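PDB 6ICN: methylxanthine N1-demethylase NdmA from Pseudomonas putida, which catalyses the N1-demethylation of caffeine to theobromine and formaldehyde, working as a Rieske non-heme iron oxygenase that uses O2 and NADH. Local coordinates for residues Glu29-Phe34 / Met247-Asn252; Val57-Glu62 / Ile143-Ser148; Asp162-Ile167 / Ala285-Asp290. One frame throughout, in Å; residues are numbered along the deposited sequence.

Contact 1: residues Glu29-Phe34 / Met247-Asn252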
ATOM      1  N   GLU A  29      15.067 -20.237  31.348  1.00 31.00           N
ATOM      2  CA  GLU A  29      14.682 -19.754  32.665  1.00 28.78           C
ATOM      3  C   GLU A  29      15.821 -18.988  33.327  1.00 25.17           C
ATOM      4  O   GLU A  29      15.596 -17.954  33.967  1.00 22.93           O
ATOM      5  CB  GLU A  29      14.231 -20.939  33.523  1.00 29.82           C
ATOM      6  CG  GLU A  29      13.976 -20.617  34.971  1.00 33.00           C
ATOM      7  CD  GLU A  29      12.632 -19.954  35.212  1.00 39.25           C
ATOM      8  OE1 GLU A  29      11.805 -19.889  34.267  1.00 39.92           O
ATOM      9  OE2 GLU A  29      12.402 -19.505  36.362  1.00 40.77           O
ATOM     10  N   TYR A  30      17.060 -19.458  33.149  1.00 24.08           N
ATOM     11  CA  TYR A  30      18.182 -18.838  33.840  1.00 21.31           C
ATOM     12  C   TYR A  30      18.366 -17.382  33.424  1.00 21.34           C
ATOM     13  O   TYR A  30      18.841 -16.570  34.222  1.00 19.51           O
ATOM     14  CB  TYR A  30      19.468 -19.655  33.615  1.00 23.92           C
ATOM     15  CG  TYR A  30      20.222 -19.378  32.325  1.00 20.99           C
ATOM     16  CD1 TYR A  30      19.779 -19.890  31.103  1.00 24.01           C
ATOM     17  CD2 TYR A  30      21.381 -18.631  32.333  1.00 20.12           C
ATOM     18  CE1 TYR A  30      20.474 -19.635  29.932  1.00 26.36           C
ATOM     19  CE2 TYR A  30      22.098 -18.377  31.171  1.00 21.71           C
ATOM     20  CZ  TYR A  30      21.624 -18.875  29.970  1.00 22.76           C
ATOM     21  OH  TYR A  30      22.321 -18.623  28.812  1.00 23.77           O
ATOM     22  N   LEU A  31      17.964 -17.019  32.196  1.00 18.21           N
ATOM     23  CA  LEU A  31      18.113 -15.633  31.756  1.00 18.81           C
ATOM     24  C   LEU A  31      17.242 -14.658  32.545  1.00 17.44           C
ATOM     25  O   LEU A  31      17.550 -13.463  32.568  1.00 19.49           O
ATOM     26  CB  LEU A  31      17.794 -15.524  30.256  1.00 17.91           C
ATOM     27  CG  LEU A  31      18.783 -16.282  29.364  1.00 19.73           C
ATOM     28  CD1 LEU A  31      18.314 -16.241  27.894  1.00 24.67           C
ATOM     29  CD2 LEU A  31      20.158 -15.672  29.485  1.00 17.97           C
ATOM     30  N   ARG A  32      16.175 -15.136  33.196  1.00 16.85           N
ATOM     31  CA  ARG A  32      15.308 -14.253  33.979  1.00 18.92           C
ATOM     32  C   ARG A  32      16.042 -13.635  35.161  1.00 17.67           C
ATOM     33  O   ARG A  32      15.594 -12.618  35.693  1.00 17.69           O
ATOM     34  CB  ARG A  32      14.070 -15.017  34.480  1.00 19.04           C
ATOM     35  CG  ARG A  32      13.183 -15.579  33.364  1.00 21.22           C
ATOM     36  CD  ARG A  32      12.052 -16.461  33.897  1.00 24.56           C
ATOM     37  NE  ARG A  32      11.203 -15.764  34.861  1.00 26.45           N
ATOM     38  CZ  ARG A  32      10.093 -15.111  34.536  1.00 29.65           C
ATOM     39  NH1 ARG A  32       9.698 -15.081  33.266  1.00 27.19           N
ATOM     40  NH2 ARG A  32       9.380 -14.495  35.473  1.00 27.82           N
ATOM     41  N   HIS A  33      17.177 -14.209  35.565  1.00 19.42           N
ATOM     42  CA  HIS A  33      17.906 -13.701  36.721  1.00 17.46           C
ATOM     43  C   HIS A  33      18.803 -12.519  36.414  1.00 17.91           C
ATOM     44  O   HIS A  33      19.348 -11.923  37.347  1.00 20.64           O
ATOM     45  CB  HIS A  33      18.732 -14.847  37.340  1.00 21.31           C
ATOM     46  CG  HIS A  33      17.874 -15.879  37.991  1.00 21.06           C
ATOM     47  ND1 HIS A  33      17.583 -15.854  39.338  1.00 20.19           N
ATOM     48  CD2 HIS A  33      17.173 -16.917  37.474  1.00 23.47           C
ATOM     49  CE1 HIS A  33      16.767 -16.845  39.627  1.00 22.41           C
ATOM     50  NE2 HIS A  33      16.506 -17.510  38.517  1.00 24.61           N
ATOM     51  N   PHE A  34      18.980 -12.153  35.141  1.00 18.24           N
ATOM     52  CA  PHE A  34      19.816 -11.023  34.762  1.00 17.33           C
ATOM     53  C   PHE A  34      18.970  -9.775  34.528  1.00 17.54           C
ATOM     54  O   PHE A  34      17.759  -9.848  34.301  1.00 17.39           O
ATOM     55  CB  PHE A  34      20.606 -11.333  33.492  1.00 17.30           C
ATOM     56  CG  PHE A  34      21.638 -12.409  33.674  1.00 16.83           C
ATOM     57  CD1 PHE A  34      22.848 -12.115  34.293  1.00 18.63           C
ATOM     58  CD2 PHE A  34      21.406 -13.693  33.197  1.00 18.73           C
ATOM     59  CE1 PHE A  34      23.815 -13.108  34.468  1.00 18.95           C
ATOM     60  CE2 PHE A  34      22.365 -14.688  33.363  1.00 19.13           C
ATOM     61  CZ  PHE A  34      23.568 -14.379  33.990  1.00 18.83           C
ATOM     62  N   MET A 247      28.110 -10.477  31.282  1.00 19.13           N
ATOM     63  CA  MET A 247      27.308 -11.629  30.847  1.00 18.61           C
ATOM     64  C   MET A 247      25.862 -11.432  31.233  1.00 20.04           C
ATOM     65  O   MET A 247      25.584 -10.934  32.328  1.00 21.86           O
ATOM     66  CB  MET A 247      27.847 -12.940  31.441  1.00 19.90           C
ATOM     67  CG  MET A 247      29.243 -13.271  30.926  1.00 18.78           C
ATOM     68  SD  MET A 247      29.194 -13.769  29.172  1.00 22.23           S
ATOM     69  CE  MET A 247      28.441 -15.359  29.328  1.00 21.65           C
ATOM     70  N   PRO A 248      24.928 -11.853  30.369  1.00 17.43           N
ATOM     71  CA  PRO A 248      25.132 -12.597  29.116  1.00 17.22           C
ATOM     72  C   PRO A 248      25.159 -11.800  27.816  1.00 20.74           C
ATOM     73  O   PRO A 248      25.654 -12.338  26.833  1.00 18.98           O
ATOM     74  CB  PRO A 248      23.929 -13.531  29.076  1.00 19.12           C
ATOM     75  CG  PRO A 248      22.844 -12.767  29.787  1.00 21.24           C
ATOM     76  CD  PRO A 248      23.523 -11.903  30.818  1.00 18.39           C
ATOM     77  N   PHE A 249      24.608 -10.583  27.759  1.00 17.96           N
ATOM     78  CA  PHE A 249      24.343  -9.992  26.447  1.00 18.00           C
ATOM     79  C   PHE A 249      24.900  -8.592  26.234  1.00 21.61           C
ATOM     80  O   PHE A 249      24.653  -8.006  25.170  1.00 24.24           O
ATOM     81  CB  PHE A 249      22.830  -9.960  26.176  1.00 19.78           C
ATOM     82  CG  PHE A 249      22.183 -11.317  26.157  1.00 15.55           C
ATOM     83  CD1 PHE A 249      22.770 -12.387  25.479  1.00 16.60           C
ATOM     84  CD2 PHE A 249      20.986 -11.522  26.814  1.00 15.76           C
ATOM     85  CE1 PHE A 249      22.170 -13.644  25.489  1.00 16.74           C
ATOM     86  CE2 PHE A 249      20.368 -12.774  26.825  1.00 18.45           C
ATOM     87  CZ  PHE A 249      20.976 -13.846  26.154  1.00 18.20           C
ATOM     88  N   ALA A 250      25.616  -8.025  27.188  1.00 18.20           N
ATOM     89  CA  ALA A 250      26.094  -6.652  27.059  1.00 20.23           C
ATOM     90  C   ALA A 250      27.566  -6.637  26.685  1.00 23.09           C
ATOM     91  O   ALA A 250      28.361  -7.385  27.258  1.00 27.03           O
ATOM     92  CB  ALA A 250      25.879  -5.877  28.355  1.00 21.87           C
ATOM     93  N   ILE A 251      27.931  -5.782  25.729  1.00 18.13           N
ATOM     94  CA  ILE A 251      29.315  -5.639  25.288  1.00 17.49           C
ATOM     95  C   ILE A 251      29.743  -4.181  25.395  1.00 20.93           C
ATOM     96  O   ILE A 251      29.129  -3.298  24.781  1.00 19.90           O
ATOM     97  CB  ILE A 251      29.519  -6.146  23.854  1.00 19.43           C
ATOM     98  CG1 ILE A 251      29.158  -7.634  23.762  1.00 20.86           C
ATOM     99  CG2 ILE A 251      30.948  -5.884  23.373  1.00 21.50           C
ATOM    100  CD1 ILE A 251      28.850  -8.052  22.348  1.00 23.22           C
ATOM    101  N   ASN A 252      30.818  -3.929  26.150  1.00 20.16           N
ATOM    102  CA  ASN A 252      31.451  -2.619  26.219  1.00 16.84           C
ATOM    103  C   ASN A 252      32.776  -2.717  25.475  1.00 19.12           C
ATOM    104  O   ASN A 252      33.680  -3.449  25.902  1.00 20.09           O
ATOM    105  CB  ASN A 252      31.655  -2.185  27.671  1.00 18.23           C
ATOM    106  CG  ASN A 252      32.168  -0.755  27.787  1.00 20.17           C
ATOM    107  OD1 ASN A 252      31.381   0.190  27.885  1.00 21.39           O
ATOM    108  ND2 ASN A 252      33.487  -0.591  27.783  1.00 21.40           N
TER
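P248 lays its ring against the face of F34. The proline CD sits almost centrally over the aromatic ring, 3.5 Å from the centroid of F34 and only 13° off the ring normal, a clear CH-pi contact. P248 follows a cis peptide bond, and the carbonyl of M247 comes up beside the same ring, its O 3.5 Å from F34 CE1. Next to this pair, L31 pushes its CD2 methyl between two partners, 4.0 Å from P248 CG and 3.9 Å from F249 CZ; its CD1 reaches the edge of the F249 ring in plane. P248 CG in turn rests over one face of F249, offset toward the rim, and L31 CD2 also lies over a face of Y30. The CG of F34 is anti to its carbonyl carbon (chi1 -67°), which brings the ring up to meet the proline. This is where the chain leading into strand 35-40 of the six-stranded antiparallel sheet of the Rieske domain meets the hairpin turn between strands 239-246 and 250-257 of the catalytic-domain sheet; Y335 of helix 330-348 bonds to the carbonyl of P248 and touches F249. With F34 cut back to an alanine, P248 CD would probably lose its aromatic face and a gap would open beside the proline. The packing is looser at M247, whose side chain comes no nearer than CB to F34 CE1, 5.0 Å. No hydrogen bond crosses the contact. On the partly exposed side, E29 and R32 make no contact with the hairpin, and the guanidinium of R32 pairs with E62.

Contact 2: residues Val57-Glu62 / Ile143-Ser148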
ATOM      1  N   VAL A  57       6.207  -3.134  27.100  1.00 15.93           N
ATOM      2  CA  VAL A  57       7.451  -3.757  26.667  1.00 16.47           C
ATOM      3  C   VAL A  57       7.305  -5.264  26.833  1.00 17.69           C
ATOM      4  O   VAL A  57       6.405  -5.754  27.521  1.00 17.47           O
ATOM      5  CB  VAL A  57       8.682  -3.256  27.446  1.00 17.90           C
ATOM      6  CG1 VAL A  57       8.803  -1.728  27.316  1.00 16.17           C
ATOM      7  CG2 VAL A  57       8.583  -3.664  28.923  1.00 15.80           C
ATOM      8  N   LYS A  58       8.189  -6.003  26.159  1.00 17.59           N
ATOM      9  CA  LYS A  58       8.193  -7.463  26.207  1.00 16.56           C
ATOM     10  C   LYS A  58       9.608  -7.945  26.453  1.00 18.01           C
ATOM     11  O   LYS A  58      10.556  -7.463  25.822  1.00 19.34           O
ATOM     12  CB  LYS A  58       7.643  -8.085  24.907  1.00 19.82           C
ATOM     13  CG  LYS A  58       7.627  -9.610  24.948  1.00 22.38           C
ATOM     14  CD  LYS A  58       7.094 -10.203  23.634  1.00 28.69           C
ATOM     15  CE  LYS A  58       5.586 -10.222  23.600  1.00 34.21           C
ATOM     16  NZ  LYS A  58       5.104 -10.846  22.333  1.00 40.12           N
ATOM     17  N   LEU A  59       9.744  -8.888  27.380  1.00 15.61           N
ATOM     18  CA  LEU A  59      11.047  -9.380  27.806  1.00 14.90           C
ATOM     19  C   LEU A  59      10.898 -10.861  28.090  1.00 16.84           C
ATOM     20  O   LEU A  59      10.051 -11.239  28.905  1.00 16.37           O
ATOM     21  CB  LEU A  59      11.526  -8.625  29.053  1.00 14.42           C
ATOM     22  CG  LEU A  59      12.732  -9.247  29.745  1.00 15.24           C
ATOM     23  CD1 LEU A  59      13.933  -9.220  28.817  1.00 15.25           C
ATOM     24  CD2 LEU A  59      13.041  -8.448  31.014  1.00 16.31           C
ATOM     25  N   LEU A  60      11.682 -11.690  27.392  1.00 15.92           N
ATOM     26  CA  LEU A  60      11.619 -13.151  27.564  1.00 16.81           C
ATOM     27  C   LEU A  60      10.176 -13.655  27.513  1.00 19.10           C
ATOM     28  O   LEU A  60       9.753 -14.472  28.339  1.00 20.13           O
ATOM     29  CB  LEU A  60      12.304 -13.572  28.869  1.00 17.34           C
ATOM     30  CG  LEU A  60      13.795 -13.248  28.874  1.00 17.34           C
ATOM     31  CD1 LEU A  60      14.399 -13.311  30.292  1.00 20.11           C
ATOM     32  CD2 LEU A  60      14.538 -14.184  27.933  1.00 18.71           C
ATOM     33  N   ASN A  61       9.404 -13.121  26.558  1.00 17.84           N
ATOM     34  CA  ASN A  61       7.999 -13.446  26.301  1.00 22.74           C
ATOM     35  C   ASN A  61       7.037 -13.003  27.402  1.00 23.18           C
ATOM     36  O   ASN A  61       5.861 -13.389  27.365  1.00 25.42           O
ATOM     37  CB  ASN A  61       7.803 -14.944  26.035  1.00 26.21           C
ATOM     38  CG  ASN A  61       6.803 -15.212  24.914  1.00 36.35           C
ATOM     39  OD1 ASN A  61       6.635 -14.401  23.995  1.00 32.97           O
ATOM     40  ND2 ASN A  61       6.117 -16.348  24.998  1.00 40.48           N
ATOM     41  N   GLU A  62       7.482 -12.194  28.364  1.00 18.13           N
ATOM     42  CA  GLU A  62       6.594 -11.599  29.353  1.00 19.14           C
ATOM     43  C   GLU A  62       6.102 -10.241  28.863  1.00 16.54           C
ATOM     44  O   GLU A  62       6.912  -9.413  28.438  1.00 18.62           O
ATOM     45  CB  GLU A  62       7.332 -11.407  30.682  1.00 20.74           C
ATOM     46  CG  GLU A  62       7.810 -12.697  31.298  1.00 22.78           C
ATOM     47  CD  GLU A  62       6.809 -13.257  32.286  1.00 35.48           C
ATOM     48  OE1 GLU A  62       5.605 -12.924  32.183  1.00 32.16           O
ATOM     49  OE2 GLU A  62       7.233 -14.009  33.184  1.00 34.44           O
ATOM     50  N   ILE A 143      15.174  -4.167  33.418  1.00 15.11           N
ATOM     51  CA  ILE A 143      14.270  -4.987  34.218  1.00 14.46           C
ATOM     52  C   ILE A 143      14.935  -6.317  34.553  1.00 17.38           C
ATOM     53  O   ILE A 143      15.558  -6.944  33.691  1.00 16.13           O
ATOM     54  CB  ILE A 143      12.925  -5.230  33.497  1.00 14.10           C
ATOM     55  CG1 ILE A 143      12.146  -3.917  33.390  1.00 15.66           C
ATOM     56  CG2 ILE A 143      12.081  -6.271  34.247  1.00 14.62           C
ATOM     57  CD1 ILE A 143      10.860  -4.069  32.570  1.00 15.90           C
ATOM     58  N   ARG A 144      14.806  -6.750  35.817  1.00 16.28           N
ATOM     59  CA  ARG A 144      15.200  -8.101  36.218  1.00 15.81           C
ATOM     60  C   ARG A 144      13.955  -8.853  36.655  1.00 17.40           C
ATOM     61  O   ARG A 144      13.312  -8.479  37.645  1.00 18.54           O
ATOM     62  CB  ARG A 144      16.237  -8.089  37.347  1.00 19.06           C
ATOM     63  CG  ARG A 144      16.631  -9.515  37.796  1.00 19.06           C
ATOM     64  CD  ARG A 144      17.784  -9.467  38.791  1.00 19.76           C
ATOM     65  NE  ARG A 144      17.440  -8.694  39.992  1.00 21.34           N
ATOM     66  CZ  ARG A 144      18.314  -8.375  40.942  1.00 24.57           C
ATOM     67  NH1 ARG A 144      19.580  -8.766  40.845  1.00 21.28           N
ATOM     68  NH2 ARG A 144      17.924  -7.678  42.005  1.00 23.52           N
ATOM     69  N   LEU A 145      13.622  -9.922  35.926  1.00 16.03           N
ATOM     70  CA  LEU A 145      12.362 -10.613  36.181  1.00 15.38           C
ATOM     71  C   LEU A 145      12.406 -11.439  37.460  1.00 18.65           C
ATOM     72  O   LEU A 145      11.399 -11.531  38.173  1.00 18.72           O
ATOM     73  CB  LEU A 145      12.002 -11.507  34.997  1.00 16.96           C
ATOM     74  CG  LEU A 145      11.540 -10.745  33.752  1.00 17.55           C
ATOM     75  CD1 LEU A 145      11.488 -11.688  32.571  1.00 19.05           C
ATOM     76  CD2 LEU A 145      10.173 -10.116  34.000  1.00 20.94           C
ATOM     77  N   ASP A 146      13.531 -12.089  37.735  1.00 18.17           N
ATOM     78  CA  ASP A 146      13.699 -12.925  38.923  1.00 20.92           C
ATOM     79  C   ASP A 146      14.856 -12.366  39.743  1.00 19.20           C
ATOM     80  O   ASP A 146      16.018 -12.386  39.303  1.00 19.45           O
ATOM     81  CB  ASP A 146      13.952 -14.382  38.538  1.00 20.49           C
ATOM     82  CG  ASP A 146      13.774 -15.335  39.713  1.00 24.00           C
ATOM     83  OD1 ASP A 146      14.129 -14.939  40.838  1.00 24.34           O
ATOM     84  OD2 ASP A 146      13.259 -16.461  39.519  1.00 26.47           O
ATOM     85  N   SER A 147      14.543 -11.876  40.944  1.00 20.51           N
ATOM     86  CA  SER A 147      15.554 -11.301  41.814  1.00 20.15           C
ATOM     87  C   SER A 147      15.923 -12.235  42.964  1.00 21.77           C
ATOM     88  O   SER A 147      16.680 -11.826  43.848  1.00 23.94           O
ATOM     89  CB  SER A 147      15.083  -9.952  42.370  1.00 23.29           C
ATOM     90  OG  SER A 147      14.817  -9.011  41.325  1.00 22.75           O
ATOM     91  N   SER A 148      15.443 -13.485  42.942  1.00 21.92           N
ATOM     92  CA  SER A 148      15.564 -14.355  44.116  1.00 24.27           C
ATOM     93  C   SER A 148      17.000 -14.812  44.358  1.00 27.02           C
ATOM     94  O   SER A 148      17.379 -15.065  45.509  1.00 27.11           O
ATOM     95  CB  SER A 148      14.632 -15.558  43.977  1.00 26.69           C
ATOM     96  OG  SER A 148      14.991 -16.390  42.875  1.00 26.11           O
TER
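A type I' beta turn, L59 to E62, links strands 55-59 and 62-69 of the six-stranded antiparallel sheet in the Rieske domain, and its apolar side packs on the end of strand 140-144. Strand 55-59 is one edge of that sheet, while 140-144 lies next to the other edge, 35-40; V57 and I143 both touch V38 of strand 35-40, which bridges the two. Across the contact, L59 and L145 lie alongside each other, running opposite ways. With CG anti to the backbone N (chi1 168°), L59 puts CD2 into the angle between two partners, 4.0 Å from I143 CG2 and 3.9 Å from L145 CG. The CD1 methyl of L145 is the shared point on the turn: it meets L59 CG, lies 4.0 Å from L60 CD1, and comes equally near E62 CG. Beyond CG, the E62 chain bends at chi2 (-93°), and its carboxylate forms a salt bridge with R77. R144 points away from the turn, and its guanidinium forms a salt bridge with D133. Past L145 the chain makes an Asx turn, D146 OD1 accepting from S148 N at 2.9 Å; the same oxygen also accepts from S148 OG at 2.6 Å.

Contact 3: residues Asp162-Ile167 / Ala285-Asp290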
ATOM      1  N   ASP A 162      32.285  10.044  32.323  1.00 34.80           N
ATOM      2  CA  ASP A 162      33.608  10.473  31.876  1.00 36.09           C
ATOM      3  C   ASP A 162      33.410  11.768  31.108  1.00 36.05           C
ATOM      4  O   ASP A 162      32.993  11.740  29.941  1.00 34.50           O
ATOM      5  CB  ASP A 162      34.279   9.408  30.999  1.00 33.30           C
ATOM      6  CG  ASP A 162      35.687   9.798  30.535  1.00 35.91           C
ATOM      7  OD1 ASP A 162      36.067  10.989  30.586  1.00 36.23           O
ATOM      8  OD2 ASP A 162      36.423   8.893  30.090  1.00 38.77           O
ATOM      9  N   PRO A 163      33.673  12.931  31.715  1.00 37.00           N
ATOM     10  CA  PRO A 163      33.360  14.205  31.045  1.00 36.38           C
ATOM     11  C   PRO A 163      34.175  14.467  29.789  1.00 34.48           C
ATOM     12  O   PRO A 163      33.873  15.434  29.080  1.00 38.06           O
ATOM     13  CB  PRO A 163      33.666  15.252  32.127  1.00 40.15           C
ATOM     14  CG  PRO A 163      34.675  14.587  33.003  1.00 39.87           C
ATOM     15  CD  PRO A 163      34.290  13.136  33.037  1.00 40.43           C
ATOM     16  N   ARG A 164      35.197  13.663  29.494  1.00 31.34           N
ATOM     17  CA  ARG A 164      35.932  13.826  28.246  1.00 32.45           C
ATOM     18  C   ARG A 164      35.162  13.315  27.033  1.00 31.76           C
ATOM     19  O   ARG A 164      35.609  13.544  25.903  1.00 30.32           O
ATOM     20  CB  ARG A 164      37.273  13.092  28.307  1.00 36.28           C
ATOM     21  CG  ARG A 164      38.187  13.538  29.429  1.00 40.05           C
ATOM     22  CD  ARG A 164      39.406  12.641  29.528  1.00 40.10           C
ATOM     23  NE  ARG A 164      39.046  11.235  29.702  1.00 46.37           N
ATOM     24  CZ  ARG A 164      39.545  10.241  28.973  1.00 46.46           C
ATOM     25  NH1 ARG A 164      40.439  10.497  28.023  1.00 50.74           N
ATOM     26  NH2 ARG A 164      39.166   8.986  29.207  1.00 43.88           N
ATOM     27  N   LEU A 165      34.045  12.615  27.233  1.00 29.28           N
ATOM     28  CA  LEU A 165      33.383  11.880  26.159  1.00 25.59           C
ATOM     29  C   LEU A 165      31.956  12.378  25.966  1.00 27.02           C
ATOM     30  O   LEU A 165      31.208  12.528  26.938  1.00 30.37           O
ATOM     31  CB  LEU A 165      33.363  10.385  26.460  1.00 27.34           C
ATOM     32  CG  LEU A 165      34.662   9.706  26.898  1.00 25.34           C
ATOM     33  CD1 LEU A 165      34.429   8.218  27.148  1.00 27.54           C
ATOM     34  CD2 LEU A 165      35.763   9.926  25.860  1.00 27.66           C
ATOM     35  N   ARG A 166      31.582  12.611  24.708  1.00 25.30           N
ATOM     36  CA  ARG A 166      30.206  12.915  24.331  1.00 23.94           C
ATOM     37  C   ARG A 166      29.491  11.598  24.042  1.00 21.16           C
ATOM     38  O   ARG A 166      29.993  10.788  23.258  1.00 21.04           O
ATOM     39  CB  ARG A 166      30.183  13.827  23.101  1.00 26.42           C
ATOM     40  CG  ARG A 166      28.806  14.035  22.465  1.00 26.84           C
ATOM     41  CD  ARG A 166      28.856  15.025  21.297  1.00 29.46           C
ATOM     42  NE  ARG A 166      27.545  15.220  20.687  1.00 27.00           N
ATOM     43  CZ  ARG A 166      26.621  16.053  21.155  1.00 34.94           C
ATOM     44  NH1 ARG A 166      26.875  16.775  22.244  1.00 35.30           N
ATOM     45  NH2 ARG A 166      25.448  16.174  20.537  1.00 34.51           N
ATOM     46  N   ILE A 167      28.333  11.391  24.673  1.00 22.06           N
ATOM     47  CA  ILE A 167      27.581  10.135  24.587  1.00 20.21           C
ATOM     48  C   ILE A 167      26.356  10.334  23.701  1.00 20.56           C
ATOM     49  O   ILE A 167      25.615  11.307  23.870  1.00 22.34           O
ATOM     50  CB  ILE A 167      27.157   9.652  25.983  1.00 21.34           C
ATOM     51  CG1 ILE A 167      28.392   9.361  26.844  1.00 25.78           C
ATOM     52  CG2 ILE A 167      26.253   8.429  25.878  1.00 24.59           C
ATOM     53  CD1 ILE A 167      28.055   8.960  28.270  1.00 25.40           C
ATOM     54  N   ALA A 285      30.204   6.588  22.629  1.00 19.63           N
ATOM     55  CA  ALA A 285      30.830   7.745  23.256  1.00 18.87           C
ATOM     56  C   ALA A 285      32.129   8.056  22.542  1.00 22.18           C
ATOM     57  O   ALA A 285      32.837   7.141  22.104  1.00 22.65           O
ATOM     58  CB  ALA A 285      31.114   7.510  24.742  1.00 19.52           C
ATOM     59  N   ARG A 286      32.446   9.346  22.409  1.00 21.27           N
ATOM     60  CA  ARG A 286      33.665   9.678  21.692  1.00 21.18           C
ATOM     61  C   ARG A 286      34.354  10.868  22.333  1.00 22.78           C
ATOM     62  O   ARG A 286      33.703  11.803  22.813  1.00 22.44           O
ATOM     63  CB  ARG A 286      33.406   9.957  20.203  1.00 19.61           C
ATOM     64  CG  ARG A 286      32.513  11.162  19.898  1.00 21.07           C
ATOM     65  CD  ARG A 286      32.058  11.045  18.447  1.00 23.73           C
ATOM     66  NE  ARG A 286      31.543  12.288  17.880  1.00 21.07           N
ATOM     67  CZ  ARG A 286      30.297  12.719  18.023  1.00 19.51           C
ATOM     68  NH1 ARG A 286      29.422  12.026  18.750  1.00 20.30           N
ATOM     69  NH2 ARG A 286      29.916  13.847  17.424  1.00 19.01           N
ATOM     70  N   GLU A 287      35.685  10.805  22.323  1.00 23.00           N
ATOM     71  CA  GLU A 287      36.523  11.869  22.863  1.00 27.49           C
ATOM     72  C   GLU A 287      36.592  13.056  21.911  1.00 27.70           C
ATOM     73  O   GLU A 287      36.465  14.213  22.336  1.00 28.63           O
ATOM     74  CB  GLU A 287      37.917  11.304  23.139  1.00 26.35           C
ATOM     75  CG  GLU A 287      38.871  12.270  23.789  1.00 29.94           C
ATOM     76  CD  GLU A 287      40.226  11.627  24.035  1.00 40.30           C
ATOM     77  OE1 GLU A 287      40.512  10.567  23.426  1.00 35.93           O
ATOM     78  OE2 GLU A 287      41.000  12.182  24.843  1.00 44.56           O
ATOM     79  N   GLN A 288      36.788  12.786  20.619  1.00 25.62           N
ATOM     80  CA  GLN A 288      36.755  13.823  19.584  1.00 28.93           C
ATOM     81  C   GLN A 288      35.302  14.017  19.169  1.00 27.95           C
ATOM     82  O   GLN A 288      34.738  13.190  18.448  1.00 28.11           O
ATOM     83  CB  GLN A 288      37.633  13.430  18.400  1.00 31.26           C
ATOM     84  CG  GLN A 288      39.123  13.654  18.638  1.00 40.34           C
ATOM     85  CD  GLN A 288      39.971  13.294  17.428  1.00 42.97           C
ATOM     86  OE1 GLN A 288      39.453  12.860  16.392  1.00 44.69           O
ATOM     87  NE2 GLN A 288      41.289  13.472  17.552  1.00 47.35           N
ATOM     88  N   SER A 289      34.681  15.108  19.625  1.00 28.07           N
ATOM     89  CA  SER A 289      33.234  15.236  19.501  1.00 28.90           C
ATOM     90  C   SER A 289      32.806  16.544  18.841  1.00 27.76           C
ATOM     91  O   SER A 289      31.635  16.935  18.958  1.00 31.68           O
ATOM     92  CB  SER A 289      32.561  15.103  20.864  1.00 27.84           C
ATOM     93  OG  SER A 289      32.978  16.125  21.762  1.00 31.66           O
ATOM     94  N   ASP A 290      33.716  17.235  18.154  1.00 31.51           N
ATOM     95  CA  ASP A 290      33.332  18.448  17.443  1.00 33.89           C
ATOM     96  C   ASP A 290      32.675  18.144  16.097  1.00 32.57           C
ATOM     97  O   ASP A 290      32.123  19.054  15.470  1.00 34.00           O
ATOM     98  CB  ASP A 290      34.561  19.335  17.236  1.00 35.22           C
ATOM     99  CG  ASP A 290      35.749  18.560  16.642  1.00 47.03           C
ATOM    100  OD1 ASP A 290      36.159  17.529  17.196  1.00 50.15           O
ATOM    101  OD2 ASP A 290      36.225  19.008  15.573  1.00 55.84           O
TER
HETATM  102  O   HOH W   1      34.221  15.370  23.942  1.00 35.59           O
HETATM  103  O   HOH W   2      29.394   9.989  20.826  1.00 19.64           O
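R166 and R286 hold the two strands together with a reciprocal pair of backbone hydrogen bonds: R166 N to R286 O at 3.0 Å and R286 N to R166 O, also 3.0 Å. Two waters bridge the segments. One donates to the carbonyls of R164 and E287 and also bonds to S289 OG, while the other donates to R166 O and accepts from R286 NH1, in the plane of that guanidinium. At the turn, R164 grips D162 side-on, NE to OD1 and NH2 to OD2 (2.9 Å), each on a syn lone pair, with the oxygens about 30° out of the guanidinium plane. R164 N also bonds to OD1, from above the carboxylate plane; this bond makes an Asx turn. With CG anti to its backbone N (chi1 -176°) and the chain extended beyond, E287 brings OE2 to R164 NH1 at 3.6 Å, a long salt bridge, the two planes 75° apart; OE1 accepts from L263 N. Here edge strand 166-175 of the catalytic domain's seven-stranded antiparallel sheet begins, paired with the end of strand 277-286. On one face the R166 and R286 chains run side by side, guanidinium planes nearly perpendicular, NE of R166 only 4.2 Å from NH1 of R286. Both form salt bridges with D293, likely offsetting the like charges, and R286 also bridges to D291. S289 CB packs against R166 CB, at 3.5 Å. On the opposite face, I167 CG1 lies 3.9 Å from A285 CB. Just before the strand, L165 CB touches the same methyl while its CD2 branch reaches E287 CB.

In the fold
Starting from the N terminus, residues 29-34 are the first to be used, and contact 1 closes a long loop when the chain returns at 247-252. Contact 2 opens and closes entirely within that loop, joining edge strand 55-59 to strand 140-144 of the six-stranded sheet before the chain enters strand 166-175. The two also touch directly: R32 O of contact 1 makes a probable hydrogen bond to D146 N of contact 2, beside the salt bridge to E62. Contact 3 opens later, at 162-167, and closes only at 285-290, beyond contact 1, so these two cross. Both reach the seven-stranded catalytic sheet, contact 1 at a hairpin, contact 3 at its edge strand, with centres about 27 Å apart.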